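Local coordinates for protein alkaline serine protease (Pseudoalteromonas sp., PDB 1Y9Z) that probably cleaves peptide bonds in proteins as a cold-adapted, subtilisin-like serine protease whose catalytic domain carries an inserted beta-barrel domain, at residues Pro315-Pro320 and Ser335-Ala339; Thr4-Gln8 and Pro201-Ile205; Arg215-Ile219 and Val231-Asn235; Pro248-Ser252 and Val354-Gly358. Residues are numbered along the deposited sequence.

Interaction 1. Residues Pro315-Pro320 and Ser335-Ala339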
loop_
_atom_site.group_PDB
_atom_site.type_symbol
_atom_site.label_atom_id
_atom_site.label_comp_id
_atom_site.label_asym_id
_atom_site.label_seq_id
_atom_site.Cartn_x
_atom_site.Cartn_y
_atom_site.Cartn_z
ATOM N N PRO A 315 -4.924 12.032 11.406
ATOM C CA PRO A 315 -6.315 11.674 11.111
ATOM C C PRO A 315 -6.540 10.631 10.019
ATOM O O PRO A 315 -7.638 10.088 9.895
ATOM C CB PRO A 315 -6.942 13.020 10.764
ATOM C CG PRO A 315 -5.818 13.733 10.089
ATOM C CD PRO A 315 -4.645 13.420 10.992
ATOM N N GLY A 316 -5.510 10.351 9.228
ATOM C CA GLY A 316 -5.655 9.371 8.166
ATOM C C GLY A 316 -5.813 7.956 8.689
ATOM O O GLY A 316 -5.686 7.708 9.887
ATOM N N LEU A 317 -6.087 7.019 7.788
ATOM C CA LEU A 317 -6.252 5.628 8.184
ATOM C C LEU A 317 -4.903 5.021 8.562
ATOM O O LEU A 317 -3.961 5.021 7.763
ATOM C CB LEU A 317 -6.884 4.822 7.047
ATOM C CG LEU A 317 -7.170 3.346 7.337
ATOM C CD1 LEU A 317 -8.179 3.223 8.469
ATOM C CD2 LEU A 317 -7.705 2.684 6.078
ATOM N N GLN A 318 -4.809 4.512 9.784
ATOM C CA GLN A 318 -3.568 3.913 10.257
ATOM C C GLN A 318 -3.678 2.398 10.425
ATOM O O GLN A 318 -4.733 1.875 10.792
ATOM C CB GLN A 318 -3.154 4.539 11.593
ATOM C CG GLN A 318 -3.131 6.067 11.609
ATOM C CD GLN A 318 -2.198 6.663 10.569
ATOM O OE1 GLN A 318 -1.056 6.226 10.417
ATOM N NE2 GLN A 318 -2.677 7.679 9.857
ATOM N N ASN A 319 -2.577 1.707 10.147
ATOM C CA ASN A 319 -2.481 0.253 10.272
ATOM C C ASN A 319 -1.227 0.029 11.119
ATOM O O ASN A 319 -0.232 -0.515 10.645
ATOM C CB ASN A 319 -2.304 -0.378 8.884
ATOM C CG ASN A 319 -2.035 -1.875 8.941
ATOM O OD1 ASN A 319 -1.439 -2.442 8.020
ATOM N ND2 ASN A 319 -2.479 -2.523 10.009
ATOM N N PRO A 320 -1.268 0.443 12.394
ATOM C CA PRO A 320 -0.126 0.298 13.297
ATOM C C PRO A 320 0.064 -1.071 13.921
ATOM O O PRO A 320 -0.828 -1.918 13.886
ATOM C CB PRO A 320 -0.410 1.349 14.354
ATOM C CG PRO A 320 -1.892 1.200 14.532
ATOM C CD PRO A 320 -2.407 1.072 13.093
ATOM N N SER A 335 -8.938 -0.666 13.560
ATOM C CA SER A 335 -8.517 0.724 13.431
ATOM C C SER A 335 -9.238 1.398 12.264
ATOM O O SER A 335 -9.341 0.827 11.181
ATOM C CB SER A 335 -7.003 0.787 13.204
ATOM O OG SER A 335 -6.581 2.095 12.856
ATOM N N VAL A 336 -9.741 2.609 12.493
ATOM C CA VAL A 336 -10.434 3.375 11.459
ATOM C C VAL A 336 -9.911 4.811 11.484
ATOM O O VAL A 336 -9.331 5.242 12.483
ATOM C CB VAL A 336 -11.972 3.395 11.681
ATOM C CG1 VAL A 336 -12.533 1.978 11.624
ATOM C CG2 VAL A 336 -12.301 4.043 13.016
ATOM N N ASP A 337 -10.114 5.553 10.398
ATOM C CA ASP A 337 -9.631 6.930 10.353
ATOM C C ASP A 337 -10.494 7.841 11.221
ATOM O O ASP A 337 -11.539 7.422 11.724
ATOM C CB ASP A 337 -9.540 7.434 8.900
ATOM C CG ASP A 337 -10.888 7.559 8.218
ATOM O OD1 ASP A 337 -10.900 7.648 6.971
ATOM O OD2 ASP A 337 -11.926 7.591 8.908
ATOM N N ARG A 338 -10.056 9.082 11.408
ATOM C CA ARG A 338 -10.790 10.008 12.264
ATOM C C ARG A 338 -12.208 10.320 11.810
ATOM O O ARG A 338 -13.129 10.348 12.627
ATOM C CB ARG A 338 -10.007 11.312 12.433
ATOM C CG ARG A 338 -10.606 12.231 13.486
ATOM C CD ARG A 338 -9.691 13.401 13.799
ATOM N NE ARG A 338 -10.210 14.216 14.897
ATOM C CZ ARG A 338 -10.308 13.804 16.157
ATOM N NH1 ARG A 338 -9.922 12.581 16.495
ATOM N NH2 ARG A 338 -10.795 14.619 17.085
ATOM N N ALA A 339 -12.391 10.556 10.516
ATOM C CA ALA A 339 -13.714 10.870 9.988
ATOM C C ALA A 339 -14.699 9.760 10.334
ATOM O O ALA A 339 -15.826 10.021 10.761
ATOM C CB ALA A 339 -13.646 11.058 8.480
HETATM O O HOH W 1 -10.054 11.115 8.714
HETATM O O HOH W 2 -6.519 4.708 12.047
#
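The hydroxyl of Ser335 donates to the backbone carbonyl of Gln318, OG to O 2.8 Å, and at the other end of the contact Arg338 N gives a nearly straight hydrogen bond to Pro315 O at 3.0 Å. Water fills the gaps between these two bonds and around them. One molecule accepts from Gln318 N and donates to both Ser335 OG and Val336 O; another joins Pro315 O to Ala339 N. Pro315 O therefore serves two amides of the first turn of helix 338-345, Arg338 N directly and Ala339 N through the water. The N-cap of this helix is Asp337, whose carboxylate turns to Thr340. This is a strand-to-helix junction in the inserted beta-barrel domain: strand 333-336 ends, the helix starts, and the irregular 315-320 segment runs roughly antiparallel alongside. Apolar packing follows. Leu317, with chi1 t, brings CD1 to 3.7 Å from Val336 CA and 3.6 Å from Asp337 N, lying along the backbone of the turn. Pro315 CB rests 3.9 Å from Arg338 CB, while the arginine's end leads away to a salt bridge with Glu280. Gln318 folds back on its own segment, NE2 donating to Gly316 O at 3.0 Å, and also binds Asp181.

Interaction 2. Residues Thr4-Gln8 and Pro201-Ile205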
loop_
_atom_site.group_PDB
_atom_site.type_symbol
_atom_site.label_atom_id
_atom_site.label_comp_id
_atom_site.label_asym_id
_atom_site.label_seq_id
_atom_site.Cartn_x
_atom_site.Cartn_y
_atom_site.Cartn_z
ATOM N N THR A 4 -13.158 0.268 -3.725
ATOM C CA THR A 4 -12.116 1.075 -4.339
ATOM C C THR A 4 -11.275 1.628 -3.190
ATOM O O THR A 4 -11.698 2.556 -2.495
ATOM C CB THR A 4 -12.703 2.256 -5.144
ATOM O OG1 THR A 4 -13.488 1.754 -6.233
ATOM C CG2 THR A 4 -11.588 3.127 -5.702
ATOM N N PRO A 5 -10.081 1.055 -2.961
ATOM C CA PRO A 5 -9.221 1.539 -1.873
ATOM C C PRO A 5 -8.933 3.029 -2.026
ATOM O O PRO A 5 -8.833 3.531 -3.146
ATOM C CB PRO A 5 -7.970 0.668 -2.004
ATOM C CG PRO A 5 -7.947 0.314 -3.463
ATOM C CD PRO A 5 -9.399 0.017 -3.750
ATOM N N TRP A 6 -8.801 3.726 -0.900
ATOM C CA TRP A 6 -8.566 5.168 -0.922
ATOM C C TRP A 6 -7.433 5.608 -1.840
ATOM O O TRP A 6 -7.539 6.637 -2.504
ATOM C CB TRP A 6 -8.316 5.710 0.494
ATOM C CG TRP A 6 -6.990 5.338 1.105
ATOM C CD1 TRP A 6 -6.714 4.245 1.877
ATOM C CD2 TRP A 6 -5.766 6.077 1.004
ATOM N NE1 TRP A 6 -5.394 4.260 2.268
ATOM C CE2 TRP A 6 -4.789 5.373 1.744
ATOM C CE3 TRP A 6 -5.399 7.267 0.360
ATOM C CZ2 TRP A 6 -3.465 5.820 1.860
ATOM C CZ3 TRP A 6 -4.080 7.714 0.475
ATOM C CH2 TRP A 6 -3.133 6.988 1.221
ATOM N N GLY A 7 -6.357 4.831 -1.887
ATOM C CA GLY A 7 -5.232 5.190 -2.731
ATOM C C GLY A 7 -5.604 5.337 -4.194
ATOM O O GLY A 7 -5.098 6.221 -4.890
ATOM N N GLN A 8 -6.490 4.467 -4.671
ATOM C CA GLN A 8 -6.919 4.511 -6.064
ATOM C C GLN A 8 -7.629 5.817 -6.391
ATOM O O GLN A 8 -7.459 6.373 -7.475
ATOM C CB GLN A 8 -7.861 3.343 -6.369
ATOM C CG GLN A 8 -7.226 1.963 -6.264
ATOM C CD GLN A 8 -6.030 1.794 -7.176
ATOM O OE1 GLN A 8 -6.025 2.279 -8.309
ATOM N NE2 GLN A 8 -5.013 1.084 -6.694
ATOM N N PRO A 201 0.182 6.569 -2.194
ATOM C CA PRO A 201 -0.492 5.980 -1.032
ATOM C C PRO A 201 0.343 4.815 -0.492
ATOM O O PRO A 201 0.647 3.877 -1.235
ATOM C CB PRO A 201 -1.825 5.518 -1.613
ATOM C CG PRO A 201 -2.080 6.529 -2.708
ATOM C CD PRO A 201 -0.724 6.648 -3.354
ATOM N N GLY A 202 0.711 4.868 0.789
ATOM C CA GLY A 202 1.534 3.812 1.359
ATOM C C GLY A 202 1.230 3.349 2.775
ATOM O O GLY A 202 1.976 2.542 3.329
ATOM N N GLU A 203 0.160 3.859 3.375
ATOM C CA GLU A 203 -0.226 3.439 4.722
ATOM C C GLU A 203 -1.638 2.877 4.626
ATOM O O GLU A 203 -2.527 3.514 4.063
ATOM C CB GLU A 203 -0.203 4.624 5.695
ATOM C CG GLU A 203 -0.717 4.325 7.111
ATOM C CD GLU A 203 0.148 3.346 7.899
ATOM O OE1 GLU A 203 1.353 3.208 7.595
ATOM O OE2 GLU A 203 -0.373 2.722 8.849
ATOM N N ALA A 204 -1.830 1.676 5.162
ATOM C CA ALA A 204 -3.138 1.021 5.141
ATOM C C ALA A 204 -3.644 0.875 3.710
ATOM O O ALA A 204 -4.700 1.405 3.352
ATOM C CB ALA A 204 -4.141 1.821 5.978
ATOM N N ILE A 205 -2.879 0.152 2.896
ATOM C CA ILE A 205 -3.231 -0.073 1.500
ATOM C C ILE A 205 -3.832 -1.466 1.311
ATOM O O ILE A 205 -3.150 -2.478 1.478
ATOM C CB ILE A 205 -1.986 0.067 0.581
ATOM C CG1 ILE A 205 -1.334 1.444 0.785
ATOM C CG2 ILE A 205 -2.382 -0.139 -0.874
ATOM C CD1 ILE A 205 -2.277 2.625 0.610
#
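Trp6 contributes the greater part of its side of this contact. Its chi1 of 72° (p) and chi2 of -91° swing the ring from the first turn of helix 6-10 across to the 201-205 loop, although the CA-CB bond itself points sideways. There Trp6 NE1 donates to Ala204 O at 3.1 Å, and Glu203 O also lies near the ring plane, 3.3 Å from Trp6 CZ2. Pro201 lies over one face: its CB is 3.9 Å from the centroid of the six-membered ring, a CH-pi contact. Ile205, with both chi angles m, extends CD1 to 3.6 Å from Trp6 CZ2. Ala204 has positive phi and psi (57/60), so the chain turns sharply here. Gly7 fits closely against Pro201, CA to CG 3.4 Å; a beta carbon on Gly7 would collide with the proline ring. Glu203 (chi1 t, chi2 p) takes its carboxylate away from the indole to Asn319 N. The contact thus fastens the N-terminal helix to the loop leaving strand 196-201 of the subtilisin-like domain, with helix 368-385 behind Pro201 and Ile205. Its chemistry is that of a mostly apolar, buried seat in which one directional N-H...O bond satisfies the indole nitrogen and fixes how the ring is turned.

Interaction 3. Residues Arg215-Ile219 and Val231-Asn235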
loop_
_atom_site.group_PDB
_atom_site.type_symbol
_atom_site.label_atom_id
_atom_site.label_comp_id
_atom_site.label_asym_id
_atom_site.label_seq_id
_atom_site.Cartn_x
_atom_site.Cartn_y
_atom_site.Cartn_z
ATOM N N ARG A 215 -6.261 -11.031 5.407
ATOM C CA ARG A 215 -7.037 -10.781 6.605
ATOM C C ARG A 215 -7.838 -9.507 6.387
ATOM O O ARG A 215 -7.349 -8.558 5.772
ATOM C CB ARG A 215 -6.090 -10.609 7.788
ATOM C CG ARG A 215 -6.763 -10.663 9.126
ATOM C CD ARG A 215 -5.771 -10.360 10.221
ATOM N NE ARG A 215 -6.426 -10.411 11.516
ATOM C CZ ARG A 215 -6.045 -9.702 12.570
ATOM N NH1 ARG A 215 -6.709 -9.812 13.711
ATOM N NH2 ARG A 215 -5.005 -8.882 12.475
ATOM N N LEU A 216 -9.071 -9.489 6.879
ATOM C CA LEU A 216 -9.922 -8.320 6.727
ATOM C C LEU A 216 -10.666 -8.029 8.017
ATOM O O LEU A 216 -10.638 -8.823 8.954
ATOM C CB LEU A 216 -10.923 -8.537 5.589
ATOM C CG LEU A 216 -10.323 -8.678 4.186
ATOM C CD1 LEU A 216 -11.411 -9.067 3.194
ATOM C CD2 LEU A 216 -9.663 -7.369 3.779
ATOM N N ALA A 217 -11.319 -6.875 8.055
ATOM C CA ALA A 217 -12.086 -6.462 9.218
ATOM C C ALA A 217 -13.374 -5.807 8.744
ATOM O O ALA A 217 -13.502 -5.440 7.573
ATOM C CB ALA A 217 -11.275 -5.488 10.063
ATOM N N ASP A 218 -14.330 -5.657 9.653
ATOM C CA ASP A 218 -15.598 -5.046 9.301
ATOM C C ASP A 218 -16.284 -4.501 10.548
ATOM O O ASP A 218 -16.006 -4.939 11.668
ATOM C CB ASP A 218 -16.503 -6.083 8.624
ATOM C CG ASP A 218 -17.589 -5.453 7.769
ATOM O OD1 ASP A 218 -17.696 -4.208 7.740
ATOM O OD2 ASP A 218 -18.337 -6.211 7.115
ATOM N N ILE A 219 -17.158 -3.525 10.332
ATOM C CA ILE A 219 -17.950 -2.910 11.392
ATOM C C ILE A 219 -19.340 -2.802 10.792
ATOM O O ILE A 219 -19.511 -2.203 9.732
ATOM C CB ILE A 219 -17.477 -1.484 11.739
ATOM C CG1 ILE A 219 -16.060 -1.520 12.309
ATOM C CG2 ILE A 219 -18.437 -0.857 12.750
ATOM C CD1 ILE A 219 -15.467 -0.136 12.536
ATOM N N VAL A 231 -11.564 -0.320 7.271
ATOM C CA VAL A 231 -11.530 -0.909 8.606
ATOM C C VAL A 231 -10.344 -1.861 8.633
ATOM O O VAL A 231 -10.329 -2.874 7.937
ATOM C CB VAL A 231 -12.823 -1.693 8.917
ATOM C CG1 VAL A 231 -12.783 -2.216 10.344
ATOM C CG2 VAL A 231 -14.035 -0.794 8.712
ATOM N N VAL A 232 -9.343 -1.527 9.437
ATOM C CA VAL A 232 -8.137 -2.333 9.510
ATOM C C VAL A 232 -8.074 -3.253 10.720
ATOM O O VAL A 232 -8.208 -2.803 11.856
ATOM C CB VAL A 232 -6.890 -1.423 9.530
ATOM C CG1 VAL A 232 -5.625 -2.260 9.587
ATOM C CG2 VAL A 232 -6.889 -0.522 8.310
ATOM N N PRO A 233 -7.884 -4.563 10.491
ATOM C CA PRO A 233 -7.804 -5.488 11.624
ATOM C C PRO A 233 -6.481 -5.217 12.342
ATOM O O PRO A 233 -5.436 -5.117 11.700
ATOM C CB PRO A 233 -7.851 -6.860 10.954
ATOM C CG PRO A 233 -7.177 -6.616 9.642
ATOM C CD PRO A 233 -7.740 -5.277 9.208
ATOM N N HIS A 234 -6.522 -5.082 13.664
ATOM C CA HIS A 234 -5.301 -4.793 14.410
ATOM C C HIS A 234 -4.179 -5.791 14.186
ATOM O O HIS A 234 -4.344 -6.993 14.410
ATOM C CB HIS A 234 -5.575 -4.707 15.914
ATOM C CG HIS A 234 -5.824 -3.317 16.410
ATOM N ND1 HIS A 234 -5.264 -2.202 15.827
ATOM C CD2 HIS A 234 -6.530 -2.867 17.475
ATOM C CE1 HIS A 234 -5.614 -1.126 16.509
ATOM N NE2 HIS A 234 -6.382 -1.503 17.514
ATOM N N ASN A 235 -3.032 -5.282 13.744
ATOM C CA ASN A 235 -1.860 -6.112 13.516
ATOM C C ASN A 235 -1.253 -6.364 14.894
ATOM O O ASN A 235 -0.309 -5.688 15.304
ATOM C CB ASN A 235 -0.859 -5.373 12.622
ATOM C CG ASN A 235 0.323 -6.237 12.225
ATOM O OD1 ASN A 235 1.268 -5.760 11.595
ATOM N ND2 ASN A 235 0.276 -7.512 12.586
HETATM O O HOH W 3 -5.966 -8.664 16.075
HETATM O O HOH W 4 -11.353 -4.551 6.163
#
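Ala217 is a small bump that fits a shallow hollow between Val231 and Pro233. Its CB lies 3.6 Å from Val231 CG1 and 3.6 Å from Pro233 CD, and it presses on the backbone between them, 3.5 Å from both Val231 O and Pro233 N. Ile219 widens the apolar patch, CG1 reaching Val231 CG1 at 3.9 Å. At the other end, the extended Arg215 side chain lies over the proline: Pro233 CB sits above one face of the guanidinium, 3.7 Å from CZ, while NH2 donates in its plane to His234 O at 2.8 Å and NE donates to Asn250 OD1. A water accepts from Arg215 NH1 and donates to the same His234 carbonyl. Another water, accepting from Ala217 N and donating to Val231 O, fills the space where side-chain packing holds the backbones apart. No direct backbone hydrogen bond joins the segments, whose directions differ by 136°, so they pack through side chains and bridging waters, within the inserted beta-barrel domain. Strand 214-221 pairs antiparallel with strand 351-360 and with the short strand 224-225, and Val232 pairs with Ser335 of strand 333-336. Val334 lies against both Ala217 and Val231, Asn356 against Ala217 and Pro233, and helix 291-300 packs on His234.

Interaction 4. Residues Pro248-Ser252 and Val354-Gly358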
loop_
_atom_site.group_PDB
_atom_site.type_symbol
_atom_site.label_atom_id
_atom_site.label_comp_id
_atom_site.label_asym_id
_atom_site.label_seq_id
_atom_site.Cartn_x
_atom_site.Cartn_y
_atom_site.Cartn_z
ATOM N N PRO A 248 -2.729 -12.536 15.725
ATOM C CA PRO A 248 -4.007 -11.934 15.349
ATOM C C PRO A 248 -5.219 -12.536 16.043
ATOM O O PRO A 248 -5.275 -13.742 16.286
ATOM C CB PRO A 248 -4.054 -12.154 13.841
ATOM C CG PRO A 248 -3.358 -13.478 13.689
ATOM C CD PRO A 248 -2.160 -13.305 14.602
ATOM N N ILE A 249 -6.177 -11.679 16.374
ATOM C CA ILE A 249 -7.414 -12.132 16.989
ATOM C C ILE A 249 -8.456 -12.067 15.885
ATOM O O ILE A 249 -8.851 -10.980 15.457
ATOM C CB ILE A 249 -7.872 -11.220 18.151
ATOM C CG1 ILE A 249 -6.863 -11.286 19.300
ATOM C CG2 ILE A 249 -9.253 -11.654 18.639
ATOM C CD1 ILE A 249 -6.688 -12.673 19.894
ATOM N N ASN A 250 -8.872 -13.233 15.404
ATOM C CA ASN A 250 -9.879 -13.309 14.357
ATOM C C ASN A 250 -11.163 -13.861 14.949
ATOM O O ASN A 250 -11.284 -15.062 15.196
ATOM C CB ASN A 250 -9.403 -14.204 13.211
ATOM C CG ASN A 250 -8.229 -13.609 12.460
ATOM O OD1 ASN A 250 -8.186 -12.405 12.212
ATOM N ND2 ASN A 250 -7.279 -14.452 12.081
ATOM N N ALA A 251 -12.112 -12.967 15.191
ATOM C CA ALA A 251 -13.397 -13.335 15.762
ATOM C C ALA A 251 -14.355 -12.170 15.580
ATOM O O ALA A 251 -13.967 -11.105 15.093
ATOM C CB ALA A 251 -13.241 -13.654 17.245
ATOM N N SER A 252 -15.608 -12.379 15.971
ATOM C CA SER A 252 -16.622 -11.343 15.869
ATOM C C SER A 252 -17.174 -11.042 17.253
ATOM O O SER A 252 -17.213 -11.916 18.121
ATOM C CB SER A 252 -17.758 -11.794 14.949
ATOM O OG SER A 252 -17.280 -12.023 13.635
ATOM N N VAL A 354 -18.252 -5.956 15.430
ATOM C CA VAL A 354 -16.888 -5.730 14.973
ATOM C C VAL A 354 -16.309 -7.103 14.697
ATOM O O VAL A 354 -16.474 -8.024 15.499
ATOM C CB VAL A 354 -16.034 -5.036 16.051
ATOM C CG1 VAL A 354 -14.602 -4.871 15.555
ATOM C CG2 VAL A 354 -16.634 -3.689 16.394
ATOM N N SER A 355 -15.629 -7.251 13.569
ATOM C CA SER A 355 -15.068 -8.546 13.241
ATOM C C SER A 355 -13.750 -8.503 12.492
ATOM O O SER A 355 -13.524 -7.638 11.646
ATOM C CB SER A 355 -16.075 -9.342 12.414
ATOM O OG SER A 355 -16.376 -8.669 11.205
ATOM N N ASN A 356 -12.879 -9.444 12.837
ATOM C CA ASN A 356 -11.594 -9.608 12.172
ATOM C C ASN A 356 -11.694 -11.006 11.581
ATOM O O ASN A 356 -12.083 -11.947 12.273
ATOM C CB ASN A 356 -10.428 -9.550 13.159
ATOM C CG ASN A 356 -10.129 -8.144 13.631
ATOM O OD1 ASN A 356 -10.405 -7.169 12.930
ATOM N ND2 ASN A 356 -9.544 -8.030 14.815
ATOM N N GLN A 357 -11.358 -11.142 10.305
ATOM C CA GLN A 357 -11.448 -12.436 9.646
ATOM C C GLN A 357 -10.153 -12.824 8.953
ATOM O O GLN A 357 -9.575 -12.030 8.214
ATOM C CB GLN A 357 -12.587 -12.411 8.626
ATOM C CG GLN A 357 -13.952 -12.135 9.238
ATOM C CD GLN A 357 -15.018 -11.865 8.196
ATOM O OE1 GLN A 357 -15.234 -12.666 7.288
ATOM N NE2 GLN A 357 -15.696 -10.729 8.326
ATOM N N GLY A 358 -9.699 -14.047 9.204
ATOM C CA GLY A 358 -8.485 -14.524 8.571
ATOM C C GLY A 358 -8.827 -15.349 7.344
ATOM O O GLY A 358 -9.993 -15.436 6.952
#
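This is the antiparallel start of a strand pairing at the edge of the inserted beta-barrel domain, where the loop after strand 243-246 comes in beside strand 351-360 and becomes strand 252-263. Ser252 and Ser355 form a non-hydrogen-bonded antiparallel pair with CA atoms 4.1 Å apart, their side chains on the same face, and Ser252 OG is 3.2 Å from Ser355 CB. Next to the pair, Asn356 N donates to Ala251 O at 3.0 Å in a nearly straight bond. Two CA-H...O contacts tighten the approach, Ser355 CA to Ala251 O and Ser252 CA to Val354 O, each 3.3 Å. Further back the regular pattern fails: Ala251 N and Asn356 O are close, but the angle is too poor for a hydrogen bond. A side chain takes over there, as Asn356 ND2 donates to Ile249 O at 3.1 Å; it also binds Ser333 O. Asn250 lies with CG 3.6 Å from Gly358 N, and a beta carbon on Gly358 would run into Asn250 ND2. The Asn250 carboxamide oxygen takes a hydrogen bond from Arg215 NE. On its other edge, strand 351-360 pairs with strand 214-221. The contact is thus chiefly polar: one main-chain bond starts the pairing, and the Asn356 carboxamide carries it on to Ile249 in the loop, where sheet geometry no longer holds.

Overall arrangement
Interactions 1, 3 and 4 belong to the inserted barrel and all reach one sheet, whereas interaction 2 lies in the subtilisin-like domain, its centre about 6 Å from the centre of the chain. Interactions 3 and 4 are closest, with centres about 7 Å apart, and are joined by Arg215 NE to Asn250 OD1 (2.7 Å) and Leu216 O to Gln357 N (2.8 Å). Interaction 1 meets interaction 3 through Ser335 N and Val232 O (2.8 Å). It also bridges the domains: Asn319 N lies 2.8 Å from Glu203 OE2 of interaction 2, and Leu317 packs on Ala204. Interaction 2 lies close to the active-site pocket, residue Gly202 about 9 Å from the bound phenylmethanesulfonic acid; the side chain of Asn235 in interaction 3 is about 14 Å from it.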